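Local structure of acid phosphatase (Bacillus anthracis, 2I33) at residues A[67-77]-A[213-221]; A[37-48]-A[103-113]. The protein probably hydrolyses phosphate monoesters at acidic pH, as a magnesium-binding class C acid phosphatase of the HAD superfamily. All blocks are in the same frame, centred on the assembly; numbering follows the deposited sequence.

Interaction 1: A[67-77]-A[213-221]; sequences DETVLDNSPHQ and IFPNPMYGD. With MG (magnesium ion), chain C.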
# COMPACT_ATOMS: atom_id res chain seq x y z
N ASP A 67 7.63 -6.29 -11.90
CA ASP A 67 7.60 -4.83 -11.85
C ASP A 67 6.69 -4.38 -10.71
O ASP A 67 5.51 -4.72 -10.64
CB ASP A 67 7.18 -4.24 -13.20
CG ASP A 67 8.15 -4.61 -14.31
OD1 ASP A 67 9.36 -4.47 -14.10
OD2 ASP A 67 7.70 -5.10 -15.39
N GLU A 68 7.27 -3.58 -9.84
CA GLU A 68 6.58 -3.08 -8.65
C GLU A 68 6.26 -4.18 -7.62
O GLU A 68 5.48 -3.96 -6.68
CB GLU A 68 5.37 -2.25 -9.01
CG GLU A 68 5.73 -0.81 -9.45
CD GLU A 68 6.85 -0.70 -10.46
OE1 GLU A 68 6.61 -0.91 -11.67
OE2 GLU A 68 7.98 -0.34 -10.02
N THR A 69 6.94 -5.31 -7.75
CA THR A 69 6.89 -6.35 -6.75
C THR A 69 8.30 -6.70 -6.31
O THR A 69 8.60 -6.66 -5.11
CB THR A 69 6.16 -7.58 -7.29
OG1 THR A 69 4.80 -7.21 -7.58
CG2 THR A 69 6.21 -8.67 -6.29
N VAL A 70 9.18 -6.99 -7.28
CA VAL A 70 10.60 -7.26 -7.06
C VAL A 70 11.44 -6.09 -7.58
O VAL A 70 12.37 -5.67 -6.92
CB VAL A 70 11.06 -8.56 -7.74
CG1 VAL A 70 12.53 -8.76 -7.56
CG2 VAL A 70 10.26 -9.76 -7.19
N LEU A 71 11.13 -5.60 -8.76
CA LEU A 71 11.91 -4.53 -9.39
C LEU A 71 11.17 -3.21 -9.39
O LEU A 71 9.99 -3.12 -9.73
CB LEU A 71 12.24 -4.91 -10.85
CG LEU A 71 13.13 -6.15 -11.03
CD1 LEU A 71 13.28 -6.50 -12.51
CD2 LEU A 71 14.46 -6.01 -10.35
N ASP A 72 11.91 -2.17 -9.04
CA ASP A 72 11.39 -0.82 -8.91
C ASP A 72 11.56 -0.04 -10.21
O ASP A 72 12.67 0.33 -10.58
CB ASP A 72 12.13 -0.13 -7.78
CG ASP A 72 11.61 1.24 -7.48
OD1 ASP A 72 10.81 1.79 -8.27
OD2 ASP A 72 12.02 1.76 -6.42
N ASN A 73 10.45 0.22 -10.90
CA ASN A 73 10.49 0.98 -12.16
C ASN A 73 10.07 2.40 -11.99
O ASN A 73 9.82 3.13 -12.98
CB ASN A 73 9.61 0.31 -13.18
CG ASN A 73 10.00 -1.08 -13.38
OD1 ASN A 73 11.04 -1.36 -13.99
ND2 ASN A 73 9.21 -1.97 -12.86
N SER A 74 10.01 2.87 -10.75
CA SER A 74 9.54 4.21 -10.57
C SER A 74 10.40 5.27 -11.29
O SER A 74 9.84 6.30 -11.68
CB SER A 74 9.32 4.53 -9.09
OG SER A 74 10.54 4.49 -8.42
N PRO A 75 11.73 5.05 -11.51
CA PRO A 75 12.45 6.08 -12.31
C PRO A 75 11.86 6.30 -13.69
O PRO A 75 11.97 7.40 -14.24
CB PRO A 75 13.85 5.51 -12.44
CG PRO A 75 13.99 4.63 -11.19
CD PRO A 75 12.66 4.01 -11.02
N HIS A 76 11.24 5.27 -14.24
CA HIS A 76 10.57 5.47 -15.52
C HIS A 76 9.32 6.35 -15.38
O HIS A 76 9.05 7.24 -16.20
CB HIS A 76 10.22 4.16 -16.17
CG HIS A 76 9.54 4.35 -17.48
ND1 HIS A 76 8.18 4.50 -17.58
CD2 HIS A 76 10.04 4.51 -18.73
CE1 HIS A 76 7.86 4.71 -18.84
NE2 HIS A 76 8.97 4.72 -19.56
N GLN A 77 8.55 6.11 -14.33
CA GLN A 77 7.36 6.92 -14.09
C GLN A 77 7.75 8.38 -13.83
O GLN A 77 7.09 9.30 -14.31
CB GLN A 77 6.55 6.36 -12.94
CG GLN A 77 6.09 4.91 -13.14
CD GLN A 77 5.12 4.72 -14.29
OE1 GLN A 77 5.46 4.10 -15.31
NE2 GLN A 77 3.92 5.23 -14.13
N ILE A 213 0.09 -8.90 -1.28
CA ILE A 213 -0.08 -7.72 -2.12
C ILE A 213 0.82 -6.58 -1.69
O ILE A 213 1.08 -6.42 -0.49
CB ILE A 213 -1.56 -7.28 -2.17
CG1 ILE A 213 -1.76 -6.13 -3.17
CG2 ILE A 213 -2.11 -7.03 -0.78
CD1 ILE A 213 -3.06 -6.10 -3.77
N PHE A 214 1.30 -5.84 -2.69
CA PHE A 214 2.15 -4.67 -2.55
C PHE A 214 1.48 -3.43 -3.14
O PHE A 214 0.70 -3.51 -4.08
CB PHE A 214 3.49 -4.91 -3.21
CG PHE A 214 4.24 -6.03 -2.56
CD1 PHE A 214 4.89 -5.82 -1.39
CD2 PHE A 214 4.25 -7.29 -3.10
CE1 PHE A 214 5.56 -6.85 -0.72
CE2 PHE A 214 4.92 -8.31 -2.46
CZ PHE A 214 5.57 -8.08 -1.26
N PRO A 215 1.80 -2.26 -2.58
CA PRO A 215 1.12 -1.03 -3.03
C PRO A 215 1.70 -0.38 -4.26
O PRO A 215 2.87 0.00 -4.29
CB PRO A 215 1.30 -0.11 -1.83
CG PRO A 215 2.69 -0.51 -1.32
CD PRO A 215 2.67 -2.02 -1.41
N ASN A 216 0.87 -0.18 -5.27
CA ASN A 216 1.27 0.51 -6.49
C ASN A 216 0.17 1.46 -6.96
O ASN A 216 -0.69 1.11 -7.78
CB ASN A 216 1.60 -0.48 -7.59
CG ASN A 216 2.00 0.21 -8.88
OD1 ASN A 216 2.07 1.47 -8.89
ND2 ASN A 216 2.25 -0.55 -9.93
N PRO A 217 0.20 2.68 -6.45
CA PRO A 217 -0.76 3.69 -6.88
C PRO A 217 -0.37 4.41 -8.15
O PRO A 217 -1.05 5.39 -8.51
CB PRO A 217 -0.74 4.69 -5.71
CG PRO A 217 0.65 4.60 -5.25
CD PRO A 217 1.10 3.19 -5.39
N MET A 218 0.72 4.00 -8.79
CA MET A 218 1.22 4.71 -9.97
C MET A 218 0.49 4.31 -11.24
O MET A 218 0.28 5.12 -12.15
CB MET A 218 2.71 4.42 -10.16
CG MET A 218 3.60 4.88 -8.99
SD MET A 218 5.31 4.58 -9.36
CE MET A 218 5.34 2.78 -9.18
N TYR A 219 0.17 3.03 -11.30
CA TYR A 219 -0.35 2.43 -12.51
C TYR A 219 -0.84 1.01 -12.21
O TYR A 219 -0.55 0.45 -11.15
CB TYR A 219 0.71 2.41 -13.60
CG TYR A 219 1.75 1.35 -13.36
CD1 TYR A 219 2.96 1.65 -12.78
CD2 TYR A 219 1.50 0.02 -13.69
CE1 TYR A 219 3.91 0.69 -12.56
CE2 TYR A 219 2.45 -0.97 -13.43
CZ TYR A 219 3.65 -0.64 -12.86
OH TYR A 219 4.56 -1.64 -12.63
N GLY A 220 -1.53 0.44 -13.18
CA GLY A 220 -1.95 -0.93 -13.08
C GLY A 220 -3.34 -1.14 -13.59
O GLY A 220 -3.95 -0.26 -14.25
N ASP A 221 -3.84 -2.33 -13.31
CA ASP A 221 -5.20 -2.70 -13.70
C ASP A 221 -6.28 -1.88 -13.02
O ASP A 221 -7.37 -1.72 -13.56
CB ASP A 221 -5.47 -4.18 -13.46
CG ASP A 221 -4.85 -5.06 -14.51
OD1 ASP A 221 -3.98 -4.60 -15.28
OD2 ASP A 221 -5.22 -6.25 -14.54
MG MG C . 3.61 -5.49 -11.27
O HOH W 1 2.98 -3.84 -11.78
O HOH W 2 1.81 -6.53 -11.69
O HOH W 3 4.19 -5.89 -13.35

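Interaction 2: A[37-48]-A[103-113]; sequences YYQGYNTGQLKL and LPGSIDFLKYT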
# COMPACT_ATOMS: atom_id res chain seq x y z
N TYR A 37 6.39 -2.85 1.73
CA TYR A 37 7.15 -3.91 1.08
C TYR A 37 7.76 -4.84 2.13
O TYR A 37 7.64 -6.05 2.01
CB TYR A 37 8.19 -3.34 0.12
CG TYR A 37 7.55 -3.05 -1.22
CD1 TYR A 37 6.89 -1.85 -1.43
CD2 TYR A 37 7.51 -3.99 -2.23
CE1 TYR A 37 6.24 -1.58 -2.63
CE2 TYR A 37 6.84 -3.72 -3.43
CZ TYR A 37 6.21 -2.53 -3.62
OH TYR A 37 5.59 -2.25 -4.81
N TYR A 38 8.34 -4.31 3.17
CA TYR A 38 8.84 -5.22 4.23
C TYR A 38 7.69 -6.01 4.84
O TYR A 38 7.83 -7.20 5.16
CB TYR A 38 9.56 -4.45 5.30
CG TYR A 38 10.89 -3.95 4.87
CD1 TYR A 38 11.89 -4.84 4.42
CD2 TYR A 38 11.23 -2.61 4.98
CE1 TYR A 38 13.15 -4.37 4.04
CE2 TYR A 38 12.49 -2.15 4.62
CZ TYR A 38 13.44 -3.03 4.14
OH TYR A 38 14.71 -2.58 3.78
N GLN A 39 6.56 -5.37 5.08
CA GLN A 39 5.44 -6.06 5.70
C GLN A 39 4.99 -7.22 4.83
O GLN A 39 4.75 -8.32 5.30
CB GLN A 39 4.26 -5.12 5.86
CG GLN A 39 3.00 -5.77 6.39
CD GLN A 39 2.05 -4.75 6.98
OE1 GLN A 39 2.25 -4.29 8.11
NE2 GLN A 39 1.06 -4.30 6.17
N GLY A 40 4.91 -6.95 3.53
CA GLY A 40 4.49 -7.98 2.58
C GLY A 40 5.49 -9.15 2.59
O GLY A 40 5.11 -10.33 2.73
N TYR A 41 6.76 -8.84 2.48
CA TYR A 41 7.77 -9.90 2.45
C TYR A 41 7.92 -10.60 3.78
O TYR A 41 8.16 -11.83 3.82
CB TYR A 41 9.09 -9.41 1.85
CG TYR A 41 9.01 -9.29 0.34
CD1 TYR A 41 8.82 -10.41 -0.46
CD2 TYR A 41 9.08 -8.04 -0.28
CE1 TYR A 41 8.73 -10.30 -1.81
CE2 TYR A 41 9.00 -7.92 -1.66
CZ TYR A 41 8.80 -9.05 -2.41
OH TYR A 41 8.71 -8.99 -3.78
N ASN A 42 7.75 -9.88 4.89
CA ASN A 42 7.78 -10.55 6.18
C ASN A 42 6.63 -11.54 6.32
O ASN A 42 6.79 -12.64 6.84
CB ASN A 42 7.72 -9.55 7.32
CG ASN A 42 8.99 -8.75 7.45
OD1 ASN A 42 10.06 -9.13 6.94
ND2 ASN A 42 8.88 -7.64 8.15
N THR A 43 5.45 -11.09 5.90
CA THR A 43 4.26 -11.90 6.00
C THR A 43 4.43 -13.08 5.07
O THR A 43 4.11 -14.22 5.41
CB THR A 43 3.03 -11.08 5.66
OG1 THR A 43 2.95 -9.98 6.58
CG2 THR A 43 1.79 -11.92 5.74
N GLY A 44 4.96 -12.83 3.88
CA GLY A 44 5.21 -13.92 2.95
C GLY A 44 6.16 -14.97 3.54
O GLY A 44 5.96 -16.19 3.38
N GLN A 45 7.20 -14.54 4.23
CA GLN A 45 8.12 -15.49 4.83
C GLN A 45 7.44 -16.36 5.90
O GLN A 45 7.63 -17.57 5.96
CB GLN A 45 9.34 -14.79 5.39
CG GLN A 45 10.39 -15.78 5.80
CD GLN A 45 11.77 -15.18 5.85
OE1 GLN A 45 12.13 -14.33 5.01
NE2 GLN A 45 12.58 -15.66 6.78
N LEU A 46 6.63 -15.73 6.74
CA LEU A 46 5.88 -16.42 7.77
C LEU A 46 4.97 -17.45 7.14
O LEU A 46 4.92 -18.59 7.57
CB LEU A 46 5.03 -15.42 8.52
CG LEU A 46 4.11 -15.97 9.61
CD1 LEU A 46 4.89 -16.26 10.84
CD2 LEU A 46 3.04 -14.91 9.89
N LYS A 47 4.28 -17.05 6.09
CA LYS A 47 3.36 -17.95 5.44
C LYS A 47 4.09 -19.03 4.66
O LYS A 47 3.60 -20.15 4.55
CB LYS A 47 2.41 -17.16 4.56
CG LYS A 47 1.50 -16.22 5.36
CD LYS A 47 0.51 -16.97 6.22
CE LYS A 47 -0.39 -16.06 7.03
NZ LYS A 47 -1.26 -16.83 7.94
N LEU A 48 5.27 -18.72 4.15
CA LEU A 48 6.08 -19.75 3.49
C LEU A 48 6.45 -20.84 4.50
O LEU A 48 6.25 -22.01 4.26
CB LEU A 48 7.35 -19.15 2.89
CG LEU A 48 8.24 -20.16 2.18
CD1 LEU A 48 7.50 -20.86 1.05
CD2 LEU A 48 9.53 -19.52 1.67
N LEU A 103 13.15 -4.12 -4.77
CA LEU A 103 12.26 -3.52 -3.81
C LEU A 103 12.55 -4.05 -2.41
O LEU A 103 13.11 -5.14 -2.23
CB LEU A 103 10.82 -3.72 -4.25
CG LEU A 103 10.40 -2.83 -5.42
CD1 LEU A 103 9.22 -3.35 -6.24
CD2 LEU A 103 10.13 -1.43 -4.93
N PRO A 104 12.18 -3.27 -1.41
CA PRO A 104 12.54 -3.63 -0.03
C PRO A 104 12.10 -5.01 0.40
O PRO A 104 10.95 -5.37 0.20
CB PRO A 104 11.83 -2.55 0.79
CG PRO A 104 11.80 -1.38 -0.17
CD PRO A 104 11.43 -2.00 -1.47
N GLY A 105 13.05 -5.79 0.93
CA GLY A 105 12.75 -7.11 1.47
C GLY A 105 12.76 -8.21 0.43
O GLY A 105 12.81 -9.40 0.76
N SER A 106 12.71 -7.83 -0.84
CA SER A 106 12.49 -8.86 -1.84
C SER A 106 13.65 -9.85 -1.95
O SER A 106 13.46 -11.07 -1.93
CB SER A 106 12.23 -8.21 -3.20
OG SER A 106 13.31 -7.43 -3.65
N ILE A 107 14.87 -9.32 -2.06
CA ILE A 107 16.02 -10.18 -2.29
C ILE A 107 16.25 -11.11 -1.10
O ILE A 107 16.46 -12.31 -1.28
CB ILE A 107 17.29 -9.37 -2.63
CG1 ILE A 107 17.06 -8.54 -3.91
CG2 ILE A 107 18.48 -10.30 -2.77
CD1 ILE A 107 16.67 -9.36 -5.09
N ASP A 108 16.14 -10.59 0.12
CA ASP A 108 16.38 -11.46 1.27
C ASP A 108 15.32 -12.54 1.35
O ASP A 108 15.63 -13.68 1.69
CB ASP A 108 16.43 -10.67 2.57
CG ASP A 108 17.71 -9.89 2.73
OD1 ASP A 108 18.73 -10.20 2.05
OD2 ASP A 108 17.72 -8.98 3.59
N PHE A 109 14.09 -12.19 1.01
CA PHE A 109 13.02 -13.17 1.04
C PHE A 109 13.27 -14.22 -0.02
O PHE A 109 13.12 -15.43 0.21
CB PHE A 109 11.65 -12.54 0.85
CG PHE A 109 10.59 -13.54 0.57
CD1 PHE A 109 10.12 -14.40 1.55
CD2 PHE A 109 10.10 -13.69 -0.73
CE1 PHE A 109 9.18 -15.36 1.25
CE2 PHE A 109 9.17 -14.68 -1.03
CZ PHE A 109 8.71 -15.50 -0.04
N LEU A 110 13.69 -13.77 -1.20
CA LEU A 110 13.92 -14.73 -2.25
C LEU A 110 15.12 -15.65 -1.94
O LEU A 110 15.08 -16.84 -2.21
CB LEU A 110 14.17 -14.02 -3.58
CG LEU A 110 12.96 -13.24 -4.10
CD1 LEU A 110 13.37 -12.33 -5.22
CD2 LEU A 110 11.88 -14.20 -4.53
N LYS A 111 16.19 -15.10 -1.36
CA LYS A 111 17.30 -15.91 -0.94
C LYS A 111 16.90 -16.89 0.15
O LYS A 111 17.39 -18.02 0.18
CB LYS A 111 18.48 -15.05 -0.48
CG LYS A 111 19.10 -14.23 -1.59
CD LYS A 111 19.69 -15.03 -2.71
CE LYS A 111 21.02 -15.65 -2.36
NZ LYS A 111 21.46 -16.57 -3.44
N TYR A 112 16.00 -16.47 1.05
CA TYR A 112 15.48 -17.39 2.07
C TYR A 112 14.72 -18.54 1.45
O TYR A 112 14.93 -19.72 1.75
CB TYR A 112 14.57 -16.66 3.02
CG TYR A 112 13.99 -17.56 4.08
CD1 TYR A 112 14.73 -17.94 5.19
CD2 TYR A 112 12.68 -18.03 3.97
CE1 TYR A 112 14.19 -18.77 6.16
CE2 TYR A 112 12.15 -18.86 4.94
CZ TYR A 112 12.89 -19.21 6.03
OH TYR A 112 12.37 -20.04 7.02
N THR A 113 13.82 -18.17 0.55
CA THR A 113 13.03 -19.13 -0.19
C THR A 113 13.94 -20.15 -0.88
O THR A 113 13.72 -21.36 -0.77
CB THR A 113 12.14 -18.38 -1.19
OG1 THR A 113 11.25 -17.52 -0.48
CG2 THR A 113 11.35 -19.36 -1.99

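Interaction 1: A[67-77]-A[213-221]
E68 bends at chi2 (47°), which turns its carboxylate back toward the ring of Y219. Y219 carries its ring between its own backbone N and carbonyl carbon (chi1 75°), and this sends OH to the carboxylate. Y219 OH donates to E68 OE1 at 2.4 Å, a length so short that it should be read with caution. OE1 lies at the ring edge, in its plane, and the carboxylate stands 80° to the ring.

N73 grips the same carboxylate: its ND2 reaches E68 OE1 at 3.0 Å, and its backbone N meets the syn lone pair of E68 OE2 at 2.7 Å. These bonds hold the carboxylate against rotation. M218 CE packs on E68 CG at 3.6 Å, and its SD lies near S74 and Q77. N216 OD1 closes an Asx turn with M218 N; its ND2 bonds to D180 and sits over one face of the Y219 ring.

D67 O binds magnesium at 2.1 Å, and D65 and D180 complete the protein ligands. A magnesium-bound water also donates to Y219 OH. F214 packs on T69 of the HAD-type DxDxT motif. Segment 213-221 links strand 211-213 to helix 221-226. Helix 21-29 covers E68 and M218 through Y27, and helix 91-97 packs W91 on D67 and N73.

Interaction 2: A[37-48]-A[103-113]
F109 fits as a knob among Y41, G44, Q45 and L48, in the tightly packed part of this contact. Helices 37-48 and 106-113 run nearly parallel here, 12° apart, with axes 9.7 Å from each other at closest approach. F109 CG is anti to its N (chi1 167°), and the ring lies against the other helix. F109 CD2 touches Y41 CD1 at 3.5 Å; the two rings meet obliquely. G44 C lies 3.8 Å from F109 CE1.

Y41 also lies over the start of helix 106-113. S106 CA sits above the centre of its ring, 3.7 Å from the centroid, a CH-pi contact. P104 CB makes another over the face of the Y38 ring, 3.9 Å from its centroid. L103 CD1 packs on Y37 CE2 at 3.7 Å.

The solvent side is formed by Q45 and Y112, both partly exposed. Even there the extended Q45 lays its amide flat on the Y112 ring, with planes 9° apart. Q45 NE2 is 3.5 Å from Y112 CD1, near the ring centre in projection. Y112 OH is bonded to D49.

On the buried side, L48 CD2 meets T113 OG1 at 3.4 Å. F109 and T113 rest on I62 of strand 59-64, and L48 on strand 172-179. The two helices therefore pack side by side against the central parallel sheet.

How the interactions relate
Two tyrosines join interaction 1 to interaction 2, whose centres lie about 17 Å apart. Y37 OH is 2.5 Å from E68 O and Y41 OH is 2.7 Å from T69 O; both are probable hydrogen bonds. They tie helix 37-48 to the backbone of the metal-binding loop. Packing adds to this: F214 CD1 lies 3.3 Å from Y37 CD2, and L103 CD1 lies 3.4 Å from E68 C. The segments of the two contacts alternate along the chain. Interaction 1 holds a magnesium ligand. The Y37 side chain of interaction 2 comes within about 7 Å of the magnesium. Both also touch the second subunit.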